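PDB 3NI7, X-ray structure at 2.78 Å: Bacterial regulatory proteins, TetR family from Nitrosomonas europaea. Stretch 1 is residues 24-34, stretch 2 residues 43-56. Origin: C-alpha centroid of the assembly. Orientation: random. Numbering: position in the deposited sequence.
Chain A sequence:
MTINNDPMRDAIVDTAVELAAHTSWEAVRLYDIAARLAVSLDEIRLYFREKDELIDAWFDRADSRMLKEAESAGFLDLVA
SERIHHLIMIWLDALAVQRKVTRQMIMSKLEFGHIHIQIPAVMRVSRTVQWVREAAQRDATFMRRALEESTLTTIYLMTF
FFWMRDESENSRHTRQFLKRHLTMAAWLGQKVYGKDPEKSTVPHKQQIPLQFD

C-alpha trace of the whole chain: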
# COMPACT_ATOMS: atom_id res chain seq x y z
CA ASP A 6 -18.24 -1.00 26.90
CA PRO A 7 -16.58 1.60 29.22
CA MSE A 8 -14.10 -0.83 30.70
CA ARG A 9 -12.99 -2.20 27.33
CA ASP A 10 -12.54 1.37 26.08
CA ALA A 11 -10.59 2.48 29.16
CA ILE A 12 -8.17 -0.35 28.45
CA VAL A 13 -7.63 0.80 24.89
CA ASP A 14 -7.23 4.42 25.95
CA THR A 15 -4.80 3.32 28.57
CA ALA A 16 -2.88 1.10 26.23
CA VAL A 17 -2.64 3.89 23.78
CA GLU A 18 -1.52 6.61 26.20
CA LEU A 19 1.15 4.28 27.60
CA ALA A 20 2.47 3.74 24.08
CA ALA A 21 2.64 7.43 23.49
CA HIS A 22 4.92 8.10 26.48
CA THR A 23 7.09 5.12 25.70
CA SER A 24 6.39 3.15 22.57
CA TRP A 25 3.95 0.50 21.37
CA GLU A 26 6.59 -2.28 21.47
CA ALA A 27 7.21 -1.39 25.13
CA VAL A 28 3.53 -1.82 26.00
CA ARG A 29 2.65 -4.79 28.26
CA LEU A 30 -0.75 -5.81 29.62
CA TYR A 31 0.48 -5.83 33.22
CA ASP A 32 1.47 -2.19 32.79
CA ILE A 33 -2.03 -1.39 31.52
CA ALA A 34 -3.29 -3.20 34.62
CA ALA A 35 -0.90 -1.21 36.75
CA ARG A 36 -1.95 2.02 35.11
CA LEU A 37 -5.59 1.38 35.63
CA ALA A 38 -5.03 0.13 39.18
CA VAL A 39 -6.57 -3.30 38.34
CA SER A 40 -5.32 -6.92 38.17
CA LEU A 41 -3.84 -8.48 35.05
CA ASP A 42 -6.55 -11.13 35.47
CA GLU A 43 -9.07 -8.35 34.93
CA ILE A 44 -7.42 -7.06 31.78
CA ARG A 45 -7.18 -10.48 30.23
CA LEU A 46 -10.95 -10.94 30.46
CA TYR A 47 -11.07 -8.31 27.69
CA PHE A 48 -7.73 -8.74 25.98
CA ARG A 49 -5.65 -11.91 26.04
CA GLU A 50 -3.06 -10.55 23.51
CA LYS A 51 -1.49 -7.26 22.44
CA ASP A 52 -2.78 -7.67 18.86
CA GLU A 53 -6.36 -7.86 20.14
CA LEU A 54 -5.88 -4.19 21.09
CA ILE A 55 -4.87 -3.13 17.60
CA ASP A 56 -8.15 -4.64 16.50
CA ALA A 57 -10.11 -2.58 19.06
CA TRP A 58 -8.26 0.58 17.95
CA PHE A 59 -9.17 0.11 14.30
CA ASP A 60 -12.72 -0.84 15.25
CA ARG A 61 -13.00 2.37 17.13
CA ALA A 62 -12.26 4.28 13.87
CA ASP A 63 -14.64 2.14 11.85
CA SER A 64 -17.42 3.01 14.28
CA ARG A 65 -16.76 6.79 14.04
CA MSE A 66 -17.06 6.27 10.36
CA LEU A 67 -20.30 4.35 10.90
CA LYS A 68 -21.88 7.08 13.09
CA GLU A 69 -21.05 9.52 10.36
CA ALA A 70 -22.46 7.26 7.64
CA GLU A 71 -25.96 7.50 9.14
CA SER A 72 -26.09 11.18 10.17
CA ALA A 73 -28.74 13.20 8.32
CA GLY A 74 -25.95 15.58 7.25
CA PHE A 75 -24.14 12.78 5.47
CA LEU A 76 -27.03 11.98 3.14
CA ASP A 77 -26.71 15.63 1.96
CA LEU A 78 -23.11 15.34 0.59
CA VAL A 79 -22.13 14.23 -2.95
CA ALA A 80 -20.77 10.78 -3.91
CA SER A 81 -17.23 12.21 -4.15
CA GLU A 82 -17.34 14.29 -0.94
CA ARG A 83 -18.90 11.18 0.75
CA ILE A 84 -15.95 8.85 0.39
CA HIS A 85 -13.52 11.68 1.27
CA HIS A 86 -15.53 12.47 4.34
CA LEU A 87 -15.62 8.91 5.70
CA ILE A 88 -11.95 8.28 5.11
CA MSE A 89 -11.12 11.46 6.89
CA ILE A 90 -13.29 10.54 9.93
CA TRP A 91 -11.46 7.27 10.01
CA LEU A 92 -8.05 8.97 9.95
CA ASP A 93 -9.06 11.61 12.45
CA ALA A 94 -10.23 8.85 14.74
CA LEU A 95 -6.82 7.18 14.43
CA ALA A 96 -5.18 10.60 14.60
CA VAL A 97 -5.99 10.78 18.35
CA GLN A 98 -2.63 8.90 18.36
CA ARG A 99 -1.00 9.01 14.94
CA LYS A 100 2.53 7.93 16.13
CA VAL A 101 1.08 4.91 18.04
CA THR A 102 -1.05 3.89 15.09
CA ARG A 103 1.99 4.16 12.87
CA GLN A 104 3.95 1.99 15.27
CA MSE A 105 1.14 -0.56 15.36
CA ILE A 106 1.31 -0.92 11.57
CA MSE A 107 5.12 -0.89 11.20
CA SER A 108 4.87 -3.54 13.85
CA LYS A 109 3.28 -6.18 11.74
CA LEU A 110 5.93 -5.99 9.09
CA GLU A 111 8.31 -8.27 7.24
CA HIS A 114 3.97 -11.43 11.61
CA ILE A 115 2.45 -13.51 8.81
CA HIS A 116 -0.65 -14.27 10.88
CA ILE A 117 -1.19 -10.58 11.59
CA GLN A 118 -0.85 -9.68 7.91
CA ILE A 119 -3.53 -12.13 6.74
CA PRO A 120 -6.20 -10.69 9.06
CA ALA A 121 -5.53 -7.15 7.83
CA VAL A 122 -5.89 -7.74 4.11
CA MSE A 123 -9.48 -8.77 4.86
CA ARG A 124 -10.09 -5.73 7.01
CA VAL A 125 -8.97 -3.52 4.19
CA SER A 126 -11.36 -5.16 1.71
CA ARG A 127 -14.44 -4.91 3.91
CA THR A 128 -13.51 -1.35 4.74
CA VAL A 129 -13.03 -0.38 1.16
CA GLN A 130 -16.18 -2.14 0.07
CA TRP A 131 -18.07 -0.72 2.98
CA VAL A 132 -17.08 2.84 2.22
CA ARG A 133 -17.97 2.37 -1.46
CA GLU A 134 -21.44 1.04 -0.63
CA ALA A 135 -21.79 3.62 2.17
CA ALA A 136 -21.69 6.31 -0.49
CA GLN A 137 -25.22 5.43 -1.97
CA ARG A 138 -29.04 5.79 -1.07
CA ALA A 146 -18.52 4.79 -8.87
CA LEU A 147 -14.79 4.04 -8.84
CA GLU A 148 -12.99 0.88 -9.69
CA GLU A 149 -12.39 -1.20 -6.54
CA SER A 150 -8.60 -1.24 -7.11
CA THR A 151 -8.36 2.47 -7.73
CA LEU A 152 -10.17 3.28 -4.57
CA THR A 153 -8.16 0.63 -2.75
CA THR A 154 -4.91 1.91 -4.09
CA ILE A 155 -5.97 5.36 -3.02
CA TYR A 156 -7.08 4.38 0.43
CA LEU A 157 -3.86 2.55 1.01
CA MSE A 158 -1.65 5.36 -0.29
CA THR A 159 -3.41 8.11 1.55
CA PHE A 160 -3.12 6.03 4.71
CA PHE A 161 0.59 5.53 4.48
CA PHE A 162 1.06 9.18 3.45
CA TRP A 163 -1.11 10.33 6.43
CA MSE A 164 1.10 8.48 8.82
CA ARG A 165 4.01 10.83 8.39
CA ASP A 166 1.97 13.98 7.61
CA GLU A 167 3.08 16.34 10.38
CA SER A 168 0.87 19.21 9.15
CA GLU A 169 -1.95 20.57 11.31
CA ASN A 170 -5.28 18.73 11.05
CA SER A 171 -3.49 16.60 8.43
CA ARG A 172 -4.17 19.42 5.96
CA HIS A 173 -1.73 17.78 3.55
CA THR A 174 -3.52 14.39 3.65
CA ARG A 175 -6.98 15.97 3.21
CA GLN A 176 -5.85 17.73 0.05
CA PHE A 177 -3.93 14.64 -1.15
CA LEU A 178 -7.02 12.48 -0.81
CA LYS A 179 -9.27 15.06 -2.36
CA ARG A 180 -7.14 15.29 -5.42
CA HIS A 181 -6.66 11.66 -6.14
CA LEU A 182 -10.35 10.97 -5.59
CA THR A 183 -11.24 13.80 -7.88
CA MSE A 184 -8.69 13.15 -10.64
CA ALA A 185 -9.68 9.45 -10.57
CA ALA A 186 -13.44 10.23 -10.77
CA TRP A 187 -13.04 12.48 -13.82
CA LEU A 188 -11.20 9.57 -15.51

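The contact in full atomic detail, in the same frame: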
# COMPACT_ATOMS: atom_id res chain seq x y z
N SER A 24 6.63 3.54 23.93
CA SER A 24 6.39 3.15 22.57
C SER A 24 5.31 2.07 22.64
O SER A 24 4.86 1.70 23.72
CB SER A 24 7.62 2.63 21.82
OG SER A 24 8.20 1.54 22.48
N TRP A 25 4.88 1.60 21.49
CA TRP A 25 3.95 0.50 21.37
C TRP A 25 4.66 -0.79 21.79
O TRP A 25 4.21 -1.49 22.75
CB TRP A 25 3.45 0.39 19.93
CG TRP A 25 2.63 -0.77 19.68
CD1 TRP A 25 2.91 -1.81 18.86
CD2 TRP A 25 1.38 -1.04 20.28
NE1 TRP A 25 1.90 -2.73 18.91
CE2 TRP A 25 0.95 -2.28 19.79
CE3 TRP A 25 0.57 -0.36 21.19
CZ2 TRP A 25 -0.24 -2.86 20.18
CZ3 TRP A 25 -0.62 -0.94 21.59
CH2 TRP A 25 -1.01 -2.17 21.09
N GLU A 26 5.77 -1.10 21.12
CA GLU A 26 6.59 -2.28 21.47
C GLU A 26 6.77 -2.47 22.97
O GLU A 26 6.63 -3.57 23.48
CB GLU A 26 7.97 -2.18 20.86
CG GLU A 26 8.85 -3.36 21.16
CD GLU A 26 10.27 -2.94 21.51
OE1 GLU A 26 10.87 -2.13 20.74
OE2 GLU A 26 10.77 -3.45 22.56
N ALA A 27 7.04 -1.38 23.67
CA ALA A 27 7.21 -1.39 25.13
C ALA A 27 5.94 -1.73 25.93
O ALA A 27 6.02 -2.04 27.16
CB ALA A 27 7.73 -0.04 25.58
N VAL A 28 4.78 -1.70 25.27
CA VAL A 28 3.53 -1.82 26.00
C VAL A 28 3.23 -3.27 26.40
O VAL A 28 3.12 -4.14 25.53
CB VAL A 28 2.33 -1.35 25.21
CG1 VAL A 28 1.05 -1.73 25.96
CG2 VAL A 28 2.40 0.13 24.96
N ARG A 29 3.10 -3.50 27.71
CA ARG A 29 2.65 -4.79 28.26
C ARG A 29 1.29 -4.66 28.95
O ARG A 29 0.93 -3.59 29.44
CB ARG A 29 3.66 -5.32 29.26
CG ARG A 29 5.03 -5.58 28.72
CD ARG A 29 5.05 -6.67 27.67
NE ARG A 29 6.35 -6.70 27.02
CZ ARG A 29 6.77 -5.83 26.10
NH1 ARG A 29 5.97 -4.85 25.68
NH2 ARG A 29 8.00 -5.94 25.59
N LEU A 30 0.56 -5.77 29.00
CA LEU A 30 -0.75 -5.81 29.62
C LEU A 30 -0.68 -5.51 31.12
O LEU A 30 -1.54 -4.81 31.66
CB LEU A 30 -1.41 -7.17 29.40
CG LEU A 30 -2.28 -7.32 28.15
CD1 LEU A 30 -2.51 -5.97 27.49
CD2 LEU A 30 -1.65 -8.30 27.17
N TYR A 31 0.34 -6.04 31.78
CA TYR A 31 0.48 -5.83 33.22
C TYR A 31 0.58 -4.34 33.50
O TYR A 31 0.01 -3.85 34.48
CB TYR A 31 1.72 -6.55 33.74
N ASP A 32 1.31 -3.63 32.65
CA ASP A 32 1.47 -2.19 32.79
C ASP A 32 0.11 -1.50 32.67
O ASP A 32 -0.18 -0.55 33.39
CB ASP A 32 2.44 -1.65 31.75
CG ASP A 32 3.88 -1.98 32.07
OD1 ASP A 32 4.25 -1.95 33.26
OD2 ASP A 32 4.65 -2.29 31.13
N ILE A 33 -0.71 -1.98 31.74
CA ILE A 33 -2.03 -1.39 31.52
C ILE A 33 -2.80 -1.56 32.81
O ILE A 33 -3.47 -0.63 33.29
CB ILE A 33 -2.80 -2.09 30.36
CG1 ILE A 33 -2.07 -1.93 29.03
CG2 ILE A 33 -4.17 -1.50 30.24
CD1 ILE A 33 -2.80 -2.47 27.88
N ALA A 34 -2.69 -2.78 33.33
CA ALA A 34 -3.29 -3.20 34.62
C ALA A 34 -2.84 -2.22 35.69
O ALA A 34 -3.65 -1.69 36.47
CB ALA A 34 -2.89 -4.64 34.98
N GLU A 43 -7.93 -9.13 35.37
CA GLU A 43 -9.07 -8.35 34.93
C GLU A 43 -8.89 -7.90 33.49
O GLU A 43 -9.81 -7.93 32.69
CB GLU A 43 -9.27 -7.12 35.81
CG GLU A 43 -10.48 -7.22 36.74
CD GLU A 43 -10.68 -5.93 37.59
OE1 GLU A 43 -9.94 -5.71 38.60
OE2 GLU A 43 -11.59 -5.13 37.21
N ILE A 44 -7.69 -7.48 33.15
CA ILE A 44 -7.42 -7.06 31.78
C ILE A 44 -7.63 -8.21 30.79
O ILE A 44 -8.20 -8.02 29.71
CB ILE A 44 -6.00 -6.55 31.62
CG1 ILE A 44 -5.80 -5.29 32.45
CG2 ILE A 44 -5.74 -6.22 30.18
CD1 ILE A 44 -7.03 -4.39 32.49
N ARG A 45 -7.20 -9.41 31.17
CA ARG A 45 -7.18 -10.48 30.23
C ARG A 45 -8.58 -11.01 29.98
O ARG A 45 -8.78 -11.70 29.00
CB ARG A 45 -6.19 -11.56 30.67
CG ARG A 45 -4.74 -11.17 30.48
CD ARG A 45 -3.73 -12.32 30.67
NE ARG A 45 -4.07 -13.53 29.90
CZ ARG A 45 -3.52 -13.92 28.75
NH1 ARG A 45 -2.57 -13.20 28.16
NH2 ARG A 45 -3.96 -15.04 28.15
N LEU A 46 -9.56 -10.65 30.81
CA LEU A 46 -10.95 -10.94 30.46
C LEU A 46 -11.25 -10.32 29.08
O LEU A 46 -11.84 -10.94 28.20
CB LEU A 46 -11.91 -10.36 31.48
CG LEU A 46 -12.15 -11.12 32.80
CD1 LEU A 46 -12.84 -10.20 33.82
CD2 LEU A 46 -12.96 -12.43 32.68
N TYR A 47 -10.80 -9.07 28.89
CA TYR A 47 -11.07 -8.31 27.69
C TYR A 47 -10.06 -8.58 26.62
O TYR A 47 -10.41 -8.78 25.50
CB TYR A 47 -11.05 -6.83 27.99
CG TYR A 47 -12.13 -6.49 28.95
CD1 TYR A 47 -13.41 -6.21 28.51
CD2 TYR A 47 -11.89 -6.49 30.28
CE1 TYR A 47 -14.43 -5.93 29.37
CE2 TYR A 47 -12.89 -6.18 31.16
CZ TYR A 47 -14.18 -5.91 30.69
OH TYR A 47 -15.24 -5.63 31.54
N PHE A 48 -8.79 -8.54 26.96
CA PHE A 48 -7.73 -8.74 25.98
C PHE A 48 -6.73 -9.79 26.45
O PHE A 48 -6.06 -9.61 27.47
CB PHE A 48 -7.00 -7.40 25.69
CG PHE A 48 -7.91 -6.31 25.19
CD1 PHE A 48 -8.46 -5.41 26.05
CD2 PHE A 48 -8.27 -6.25 23.86
CE1 PHE A 48 -9.34 -4.44 25.59
CE2 PHE A 48 -9.16 -5.32 23.41
CZ PHE A 48 -9.69 -4.41 24.26
N ARG A 49 -6.63 -10.88 25.71
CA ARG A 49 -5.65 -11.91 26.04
C ARG A 49 -4.30 -11.69 25.35
O ARG A 49 -3.30 -12.29 25.75
CB ARG A 49 -6.23 -13.29 25.68
CG ARG A 49 -7.50 -13.58 26.48
CD ARG A 49 -8.05 -14.88 26.18
NE ARG A 49 -7.30 -15.92 26.87
CZ ARG A 49 -6.46 -16.77 26.28
NH1 ARG A 49 -6.21 -16.71 24.97
NH2 ARG A 49 -5.86 -17.72 27.01
N GLU A 50 -4.27 -10.82 24.33
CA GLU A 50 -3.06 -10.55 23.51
C GLU A 50 -2.97 -9.09 23.11
O GLU A 50 -3.97 -8.40 23.03
CB GLU A 50 -3.09 -11.35 22.21
CG GLU A 50 -2.56 -12.77 22.27
CD GLU A 50 -2.55 -13.46 20.88
OE1 GLU A 50 -2.39 -12.76 19.86
OE2 GLU A 50 -2.70 -14.69 20.81
N LYS A 51 -1.76 -8.64 22.82
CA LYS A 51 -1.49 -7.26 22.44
C LYS A 51 -2.15 -6.92 21.07
O LYS A 51 -2.77 -5.86 20.88
CB LYS A 51 0.03 -7.06 22.41
CG LYS A 51 0.52 -5.69 22.84
CD LYS A 51 2.05 -5.68 22.94
CE LYS A 51 2.64 -4.32 22.52
NZ LYS A 51 4.11 -4.23 22.75
N ASP A 52 -2.06 -7.84 20.12
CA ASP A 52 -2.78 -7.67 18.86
C ASP A 52 -4.23 -7.31 19.12
O ASP A 52 -4.72 -6.42 18.56
CB ASP A 52 -2.82 -8.99 18.06
CG ASP A 52 -1.50 -9.34 17.42
OD1 ASP A 52 -0.93 -8.45 16.73
OD2 ASP A 52 -1.05 -10.53 17.60
N GLU A 53 -4.92 -8.05 19.97
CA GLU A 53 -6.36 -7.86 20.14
C GLU A 53 -6.67 -6.40 20.32
O GLU A 53 -7.76 -5.97 19.96
CB GLU A 53 -6.91 -8.70 21.30
CG GLU A 53 -7.01 -10.18 20.96
CD GLU A 53 -7.55 -11.06 22.11
OE1 GLU A 53 -7.99 -10.52 23.16
OE2 GLU A 53 -7.50 -12.32 21.96
N LEU A 54 -5.72 -5.64 20.88
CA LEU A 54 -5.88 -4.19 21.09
C LEU A 54 -5.84 -3.34 19.79
O LEU A 54 -6.57 -2.35 19.61
CB LEU A 54 -4.79 -3.69 22.06
CG LEU A 54 -4.81 -4.21 23.52
CD1 LEU A 54 -3.41 -4.23 24.10
CD2 LEU A 54 -5.70 -3.33 24.37
N ILE A 55 -4.95 -3.74 18.90
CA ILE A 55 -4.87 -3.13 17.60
C ILE A 55 -6.24 -3.24 16.95
O ILE A 55 -6.82 -2.22 16.48
CB ILE A 55 -3.79 -3.77 16.72
CG1 ILE A 55 -2.44 -3.72 17.45
CG2 ILE A 55 -3.71 -3.01 15.33
CD1 ILE A 55 -1.25 -4.07 16.62
N ASP A 56 -6.78 -4.45 16.96
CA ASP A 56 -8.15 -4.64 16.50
C ASP A 56 -9.10 -3.60 17.07
O ASP A 56 -9.73 -2.86 16.28
CB ASP A 56 -8.67 -6.03 16.83
CG ASP A 56 -8.68 -6.92 15.63
OD1 ASP A 56 -8.57 -6.34 14.52
OD2 ASP A 56 -8.80 -8.18 15.78

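Packing of residues 24-34 against residues 43-56 in a TetR-family regulator, a contact that buries 595 Å² counted over both stretches and is built chiefly round K51, L30 and W25. The first stretch makes a type I beta turn from W25 to V28, closed by the backbone bond from V28 N to W25 O (2.6 Å), and then enters a helix at L30, with R29 at the N-cap position. The second stretch brings the end of one helix, a short linker and the start of another. The axes of helices 30-34 and 51-56 stay 12.6 Å apart at their closest and run at 67° to each other, so side chains must bridge the space between them; the backbones come nearest at A34 and I44, whose CA atoms lie 6.3 Å apart.

K51 covers the most surface. Its CA-to-CB bond points sideways, but the long chain brings the ammonium group to the turn, where carbonyl oxygens supply the negative partial charge it needs. K51 NZ donates a hydrogen bond to W25 O (2.7 Å) and a weak one to V28 O (3.0 Å). E26 O is also 2.7 Å from K51 NZ, but the angle is too poor for a hydrogen bond; that oxygen instead accepts one from R29 NH1 (2.6 Å). The two cations therefore gather at the same turn, with R29 NH1 and K51 NZ 3.5 Å apart, a proximity that the nearby carbonyls can help offset.

The same lysine lies over one face of the W25 indole. K51 CE is 4.0 Å from the centroid of the five-membered ring, a CH-pi contact, and K51 NZ sits 4.6 Å from that centroid, only 5° off the ring normal, a cation-pi arrangement. W25 thus holds K51 through both its backbone oxygen and its ring. The six-membered part of the indole reaches the second helix: L54 CB approaches W25 CH2 at the ring edge (4.2 Å), and I55 CG1 lies 3.6 Å from W25 CZ2.

L30, whose CA-to-CB bond points toward the second stretch, packs on both of that stretch's helices. L30 CG meets I44 CG2 at 4.2 Å, L30 CD1 meets L54 CD1 at 3.9 Å, and L30 CD2 lies 4.3 Å from E50 C in the linker. I33 CD1 adds a contact with L54 CD1 (4.2 Å), while A34 CB rests 3.9 Å from I44 CG1. These apolar contacts keep hydrocarbon surface from water, complementing the polar anchorage at K51.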